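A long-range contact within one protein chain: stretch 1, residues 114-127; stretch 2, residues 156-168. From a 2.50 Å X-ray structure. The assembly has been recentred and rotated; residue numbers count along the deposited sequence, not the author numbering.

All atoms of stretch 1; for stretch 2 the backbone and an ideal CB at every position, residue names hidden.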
# COMPACT_ATOMS: atom_id res chain seq x y z
N TYR A 114 -27.30 1.52 7.87
CA TYR A 114 -28.22 1.68 8.99
C TYR A 114 -27.54 1.58 10.35
O TYR A 114 -26.84 0.61 10.63
CB TYR A 114 -29.34 0.64 8.90
CG TYR A 114 -30.18 0.76 7.65
CD1 TYR A 114 -31.38 1.46 7.66
CD2 TYR A 114 -29.78 0.17 6.46
CE1 TYR A 114 -32.15 1.57 6.52
CE2 TYR A 114 -30.54 0.28 5.32
CZ TYR A 114 -31.72 0.98 5.35
OH TYR A 114 -32.49 1.09 4.22
N GLY A 115 -27.78 2.56 11.20
CA GLY A 115 -27.22 2.58 12.53
C GLY A 115 -28.30 2.56 13.60
O GLY A 115 -29.24 3.32 13.52
N ALA A 116 -28.17 1.67 14.58
CA ALA A 116 -29.15 1.58 15.66
C ALA A 116 -29.08 2.83 16.53
O ALA A 116 -28.00 3.34 16.79
CB ALA A 116 -28.92 0.34 16.48
N VAL A 117 -30.22 3.31 16.99
CA VAL A 117 -30.22 4.51 17.82
C VAL A 117 -29.48 4.28 19.12
O VAL A 117 -29.70 3.30 19.82
CB VAL A 117 -31.64 4.99 18.15
CG1 VAL A 117 -31.62 6.40 18.69
CG2 VAL A 117 -32.52 4.90 16.92
N GLY A 118 -28.60 5.22 19.45
CA GLY A 118 -27.81 5.18 20.66
C GLY A 118 -26.55 4.36 20.55
O GLY A 118 -25.72 4.37 21.46
N SER A 119 -26.38 3.66 19.44
CA SER A 119 -25.18 2.85 19.24
C SER A 119 -24.14 3.57 18.39
O SER A 119 -24.41 4.62 17.81
CB SER A 119 -25.55 1.52 18.57
OG SER A 119 -25.94 1.71 17.22
N THR A 120 -22.94 2.99 18.33
CA THR A 120 -21.87 3.53 17.51
C THR A 120 -21.97 2.99 16.10
O THR A 120 -22.21 1.80 15.90
CB THR A 120 -20.49 3.18 18.09
OG1 THR A 120 -20.28 3.89 19.31
CG2 THR A 120 -19.39 3.54 17.10
N LEU A 121 -21.79 3.87 15.12
CA LEU A 121 -21.81 3.46 13.72
C LEU A 121 -20.45 3.64 13.07
O LEU A 121 -19.87 4.73 13.11
CB LEU A 121 -22.87 4.24 12.94
CG LEU A 121 -22.97 3.92 11.45
CD1 LEU A 121 -23.20 2.43 11.24
CD2 LEU A 121 -24.06 4.74 10.79
N ARG A 122 -19.92 2.57 12.49
CA ARG A 122 -18.61 2.63 11.86
C ARG A 122 -18.70 2.41 10.35
O ARG A 122 -19.20 1.38 9.89
CB ARG A 122 -17.66 1.60 12.49
CG ARG A 122 -17.61 1.68 14.01
CD ARG A 122 -16.77 0.56 14.61
NE ARG A 122 -15.40 0.98 14.92
CZ ARG A 122 -15.04 1.53 16.07
NH1 ARG A 122 -13.78 1.89 16.27
NH2 ARG A 122 -15.94 1.74 17.03
N LEU A 123 -18.18 3.36 9.59
CA LEU A 123 -18.16 3.25 8.14
C LEU A 123 -16.72 2.93 7.80
O LEU A 123 -15.82 3.72 8.05
CB LEU A 123 -18.61 4.55 7.48
CG LEU A 123 -20.11 4.69 7.19
CD1 LEU A 123 -20.93 3.97 8.23
CD2 LEU A 123 -20.50 6.14 7.10
N HIS A 124 -16.50 1.75 7.24
CA HIS A 124 -15.15 1.27 6.92
C HIS A 124 -14.96 1.15 5.41
O HIS A 124 -15.32 0.14 4.81
CB HIS A 124 -14.92 -0.08 7.60
CG HIS A 124 -13.52 -0.60 7.45
ND1 HIS A 124 -12.48 -0.15 8.23
CD2 HIS A 124 -13.00 -1.54 6.62
CE1 HIS A 124 -11.37 -0.79 7.89
NE2 HIS A 124 -11.66 -1.63 6.91
N VAL A 125 -14.38 2.19 4.81
CA VAL A 125 -14.24 2.25 3.35
C VAL A 125 -12.85 1.85 2.86
O VAL A 125 -11.87 2.54 3.14
CB VAL A 125 -14.57 3.66 2.82
CG1 VAL A 125 -14.48 3.68 1.30
CG2 VAL A 125 -15.95 4.09 3.27
N MET A 126 -12.78 0.76 2.11
CA MET A 126 -11.54 0.32 1.50
C MET A 126 -11.32 1.07 0.18
O MET A 126 -12.24 1.30 -0.58
CB MET A 126 -11.54 -1.18 1.28
CG MET A 126 -11.71 -2.01 2.53
SD MET A 126 -10.31 -2.03 3.64
CE MET A 126 -9.13 -3.00 2.74
N TYR A 127 -10.09 1.48 -0.07
CA TYR A 127 -9.80 2.22 -1.28
C TYR A 127 -8.47 1.84 -1.89
O TYR A 127 -7.63 1.24 -1.26
CB TYR A 127 -9.78 3.71 -0.99
CG TYR A 127 -8.53 4.15 -0.29
CD1 TYR A 127 -7.41 4.53 -1.00
CD2 TYR A 127 -8.46 4.16 1.08
CE1 TYR A 127 -6.28 4.90 -0.37
CE2 TYR A 127 -7.32 4.55 1.72
CZ TYR A 127 -6.24 4.91 0.98
OH TYR A 127 -5.11 5.31 1.60
N UNK A 156 -3.37 3.73 4.86
CA UNK A 156 -2.99 3.52 3.46
C UNK A 156 -3.81 2.40 2.82
O UNK A 156 -3.54 1.98 1.70
CB UNK A 156 -1.50 3.20 3.36
N UNK A 157 -4.82 1.92 3.54
CA UNK A 157 -5.68 0.87 3.02
C UNK A 157 -7.16 1.21 3.13
O UNK A 157 -8.00 0.62 2.45
CB UNK A 157 -5.40 -0.44 3.76
N UNK A 158 -7.50 2.16 4.00
CA UNK A 158 -8.90 2.51 4.22
C UNK A 158 -9.07 3.85 4.92
O UNK A 158 -8.13 4.39 5.49
CB UNK A 158 -9.59 1.42 5.04
N UNK A 159 -10.30 4.36 4.88
CA UNK A 159 -10.68 5.50 5.69
C UNK A 159 -11.84 5.08 6.59
O UNK A 159 -12.89 4.64 6.12
CB UNK A 159 -11.06 6.70 4.82
N UNK A 160 -11.64 5.20 7.90
CA UNK A 160 -12.58 4.66 8.87
C UNK A 160 -13.25 5.74 9.70
O UNK A 160 -12.60 6.43 10.48
CB UNK A 160 -11.86 3.67 9.79
N UNK A 161 -14.56 5.89 9.52
CA UNK A 161 -15.34 6.87 10.27
C UNK A 161 -16.17 6.20 11.35
O UNK A 161 -17.00 5.33 11.05
CB UNK A 161 -16.25 7.66 9.33
N UNK A 162 -16.00 6.64 12.57
CA UNK A 162 -16.80 6.17 13.68
C UNK A 162 -17.67 7.25 14.36
O UNK A 162 -17.23 8.26 14.77
CB UNK A 162 -15.87 5.54 14.72
N UNK A 163 -18.95 6.99 14.46
CA UNK A 163 -19.84 7.94 15.04
C UNK A 163 -20.43 7.40 16.30
O UNK A 163 -21.03 6.38 16.32
CB UNK A 163 -20.94 8.33 14.05
N UNK A 164 -20.24 8.11 17.38
CA UNK A 164 -20.73 7.68 18.66
C UNK A 164 -22.12 8.14 18.94
O UNK A 164 -22.45 9.23 18.65
CB UNK A 164 -19.80 8.17 19.77
N UNK A 165 -22.92 7.30 19.55
CA UNK A 165 -24.24 7.67 19.97
C UNK A 165 -25.10 8.31 18.94
O UNK A 165 -25.52 9.43 19.08
CB UNK A 165 -24.14 8.61 21.17
N UNK A 166 -25.35 7.58 17.87
CA UNK A 166 -26.15 8.09 16.78
C UNK A 166 -27.61 8.34 17.13
O UNK A 166 -28.25 7.56 17.82
CB UNK A 166 -26.07 7.11 15.60
N UNK A 167 -28.11 9.46 16.62
CA UNK A 167 -29.49 9.86 16.80
C UNK A 167 -29.97 10.25 15.41
O UNK A 167 -29.20 10.79 14.63
CB UNK A 167 -29.64 11.00 17.81
N UNK A 168 -31.23 9.99 15.11
CA UNK A 168 -31.76 10.29 13.79
C UNK A 168 -31.70 11.76 13.40
O UNK A 168 -31.36 12.10 12.28
CB UNK A 168 -33.21 9.81 13.71

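Position 156 precedes the strand, and its CA-to-CB bond points away from stretch 1, with the hydroxyl of Tyr-127 4.5 Å from the ideal CB (OH to CB). Many side chains, polar ones especially, would fit. It is Glu-156, whose CA rather than its carboxylate lies against Tyr-127, 3.3 Å from OH.

At position 157 the CB again points away, so the backbone makes the main link: the Tyr-127 N donates a weak hydrogen bond to the carbonyl O of 157 (3.4 Å). The choice of side chain is wide. The residue is His-157; one water bridges its O (2.9 Å from the water O) and Tyr-127 O (3.0 Å from the same water O).

From 158 to 163 the backbone runs antiparallel to strand 121-127, and side chains alternate between two faces. Position 158 pairs with Met-126 and shares its face with His-124. Its ideal CB is tight against Val-125 O (3.2 Å) and 3.8 Å from Met-126 SD, so an aromatic or a flat apolar group could use the imidazole and thioether. Tyr-158 does so: His-124 CE1 lies over one face of its ring, 3.4 Å from CG, with the two ring planes oblique at 44°.

Position 159 turns to the face of Leu-123 and Val-125, and its backbone exchanges hydrogen bonds with Val-125. A beta-branched or small apolar residue would suit this site. Thr-159 sets its methyl CG2 3.8 Å from Val-125 CB.

Position 160 returns to the face of Arg-122 and His-124, where stretch 1 offers a guanidinium and an imidazole, and the ideal CB is 4.2 Å from His-124 ND1. Acidic residues, Asn, Gln or His could answer them. His-160 reaches both: its ND1 is hydrogen-bonded to His-124 ND1 at 2.9 Å, an arrangement that needs one nitrogen to carry a proton and the other to be bare, and its NE2 accepts a weak bond from Arg-122 NE at 3.2 Å.

Opposite Leu-123, position 161 forms two backbone hydrogen bonds with it, and the leucine invites an aliphatic partner. Leu-161 brings CD2 to 4.3 Å from Leu-123 CD2.

Position 162 faces the Arg-122 stem and the Thr-120 methyl, favouring a beta-branched or other aliphatic group. Val-162 places CG2 3.5 Å from Thr-120 CG2 and over one face of the guanidinium.

Beside Leu-121, position 163 suits a long apolar chain. Met-163 extends CE to 4.0 Å from Leu-121 CD2.

Positions 164 and 165 point away and tolerate polar groups. Lys-164 lays its CG 3.6 Å from Thr-120 OG1. At 165, phi and psi of 51° and 60° favour Gly, Asn or Asp, and the residue is Asn-165.

At 166 the backbone bonds Gly-118 N and Ser-119 O, while the ideal CB lies sideways, 3.7 Å from Ser-119 O; a compact aliphatic fits. Val-166 packs CG1 3.9 Å from Leu-121 CB.

Position 167 points away; its N-cap site often takes Ser, Thr, Asp or Asn, but a longer polar chain could turn back. Gln-167 does, OE1 nearing Val-117 CG1 (3.0 Å). At 168, beyond reach, almost anything suits; Arg-168 makes no contact.

Stretch 2 (156-168) EHYTHLVMKNVQR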
# COMPACT_ATOMS: atom_id res chain seq x y z
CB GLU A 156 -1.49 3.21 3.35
CG GLU A 156 -1.10 1.79 3.72
CD GLU A 156 -0.98 1.58 5.22
OE1 GLU A 156 -1.33 2.49 5.99
OE2 GLU A 156 -0.52 0.49 5.63
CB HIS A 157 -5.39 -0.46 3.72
CG HIS A 157 -4.09 -1.08 3.33
ND1 HIS A 157 -3.73 -1.33 2.02
CD2 HIS A 157 -3.04 -1.52 4.08
CE1 HIS A 157 -2.54 -1.88 1.97
NE2 HIS A 157 -2.10 -2.01 3.22
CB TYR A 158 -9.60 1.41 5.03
CG TYR A 158 -8.97 1.17 6.39
CD1 TYR A 158 -8.18 0.06 6.61
CD2 TYR A 158 -9.17 2.07 7.43
CE1 TYR A 158 -7.60 -0.16 7.85
CE2 TYR A 158 -8.59 1.85 8.67
CZ TYR A 158 -7.80 0.74 8.87
OH TYR A 158 -7.22 0.51 10.10
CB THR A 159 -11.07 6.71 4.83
OG1 THR A 159 -11.62 7.74 5.66
CG2 THR A 159 -12.10 6.32 3.78
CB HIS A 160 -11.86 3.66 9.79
CG HIS A 160 -12.79 2.88 10.67
ND1 HIS A 160 -13.28 1.65 10.33
CD2 HIS A 160 -13.30 3.17 11.90
CE1 HIS A 160 -14.06 1.20 11.30
NE2 HIS A 160 -14.09 2.10 12.26
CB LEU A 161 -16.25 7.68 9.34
CG LEU A 161 -17.27 8.60 10.02
CD1 LEU A 161 -16.57 9.70 10.79
CD2 LEU A 161 -18.23 9.19 9.00
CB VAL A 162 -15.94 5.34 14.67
CG1 VAL A 162 -14.68 5.95 14.90
CG2 VAL A 162 -16.58 5.17 15.91
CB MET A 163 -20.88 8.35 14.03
CG MET A 163 -20.34 9.30 13.00
SD MET A 163 -21.29 9.66 11.56
CE MET A 163 -22.16 8.18 11.33
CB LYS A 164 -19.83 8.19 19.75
CG LYS A 164 -19.10 7.13 20.42
CD LYS A 164 -18.26 7.60 21.56
CE LYS A 164 -16.84 7.89 21.17
NZ LYS A 164 -16.08 8.48 22.31
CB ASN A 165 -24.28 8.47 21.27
CG ASN A 165 -25.72 8.87 21.66
OD1 ASN A 165 -26.21 9.89 21.22
ND2 ASN A 165 -26.37 8.06 22.45
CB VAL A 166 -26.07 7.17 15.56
CG1 VAL A 166 -24.63 6.93 15.18
CG2 VAL A 166 -26.79 5.87 15.83
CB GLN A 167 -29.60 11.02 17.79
CG GLN A 167 -29.35 10.61 19.22
CD GLN A 167 -30.27 9.49 19.67
OE1 GLN A 167 -31.37 9.35 19.16
NE2 GLN A 167 -29.82 8.70 20.63
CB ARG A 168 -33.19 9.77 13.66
CG ARG A 168 -33.83 10.09 12.33
CD ARG A 168 -35.27 9.60 12.28
NE ARG A 168 -35.92 10.03 11.05
CZ ARG A 168 -37.07 9.53 10.59
NH1 ARG A 168 -37.70 8.58 11.26
NH2 ARG A 168 -37.58 9.99 9.46
O HOH W 1 -22.23 4.67 21.21
O HOH W 2 -7.82 -1.29 0.34
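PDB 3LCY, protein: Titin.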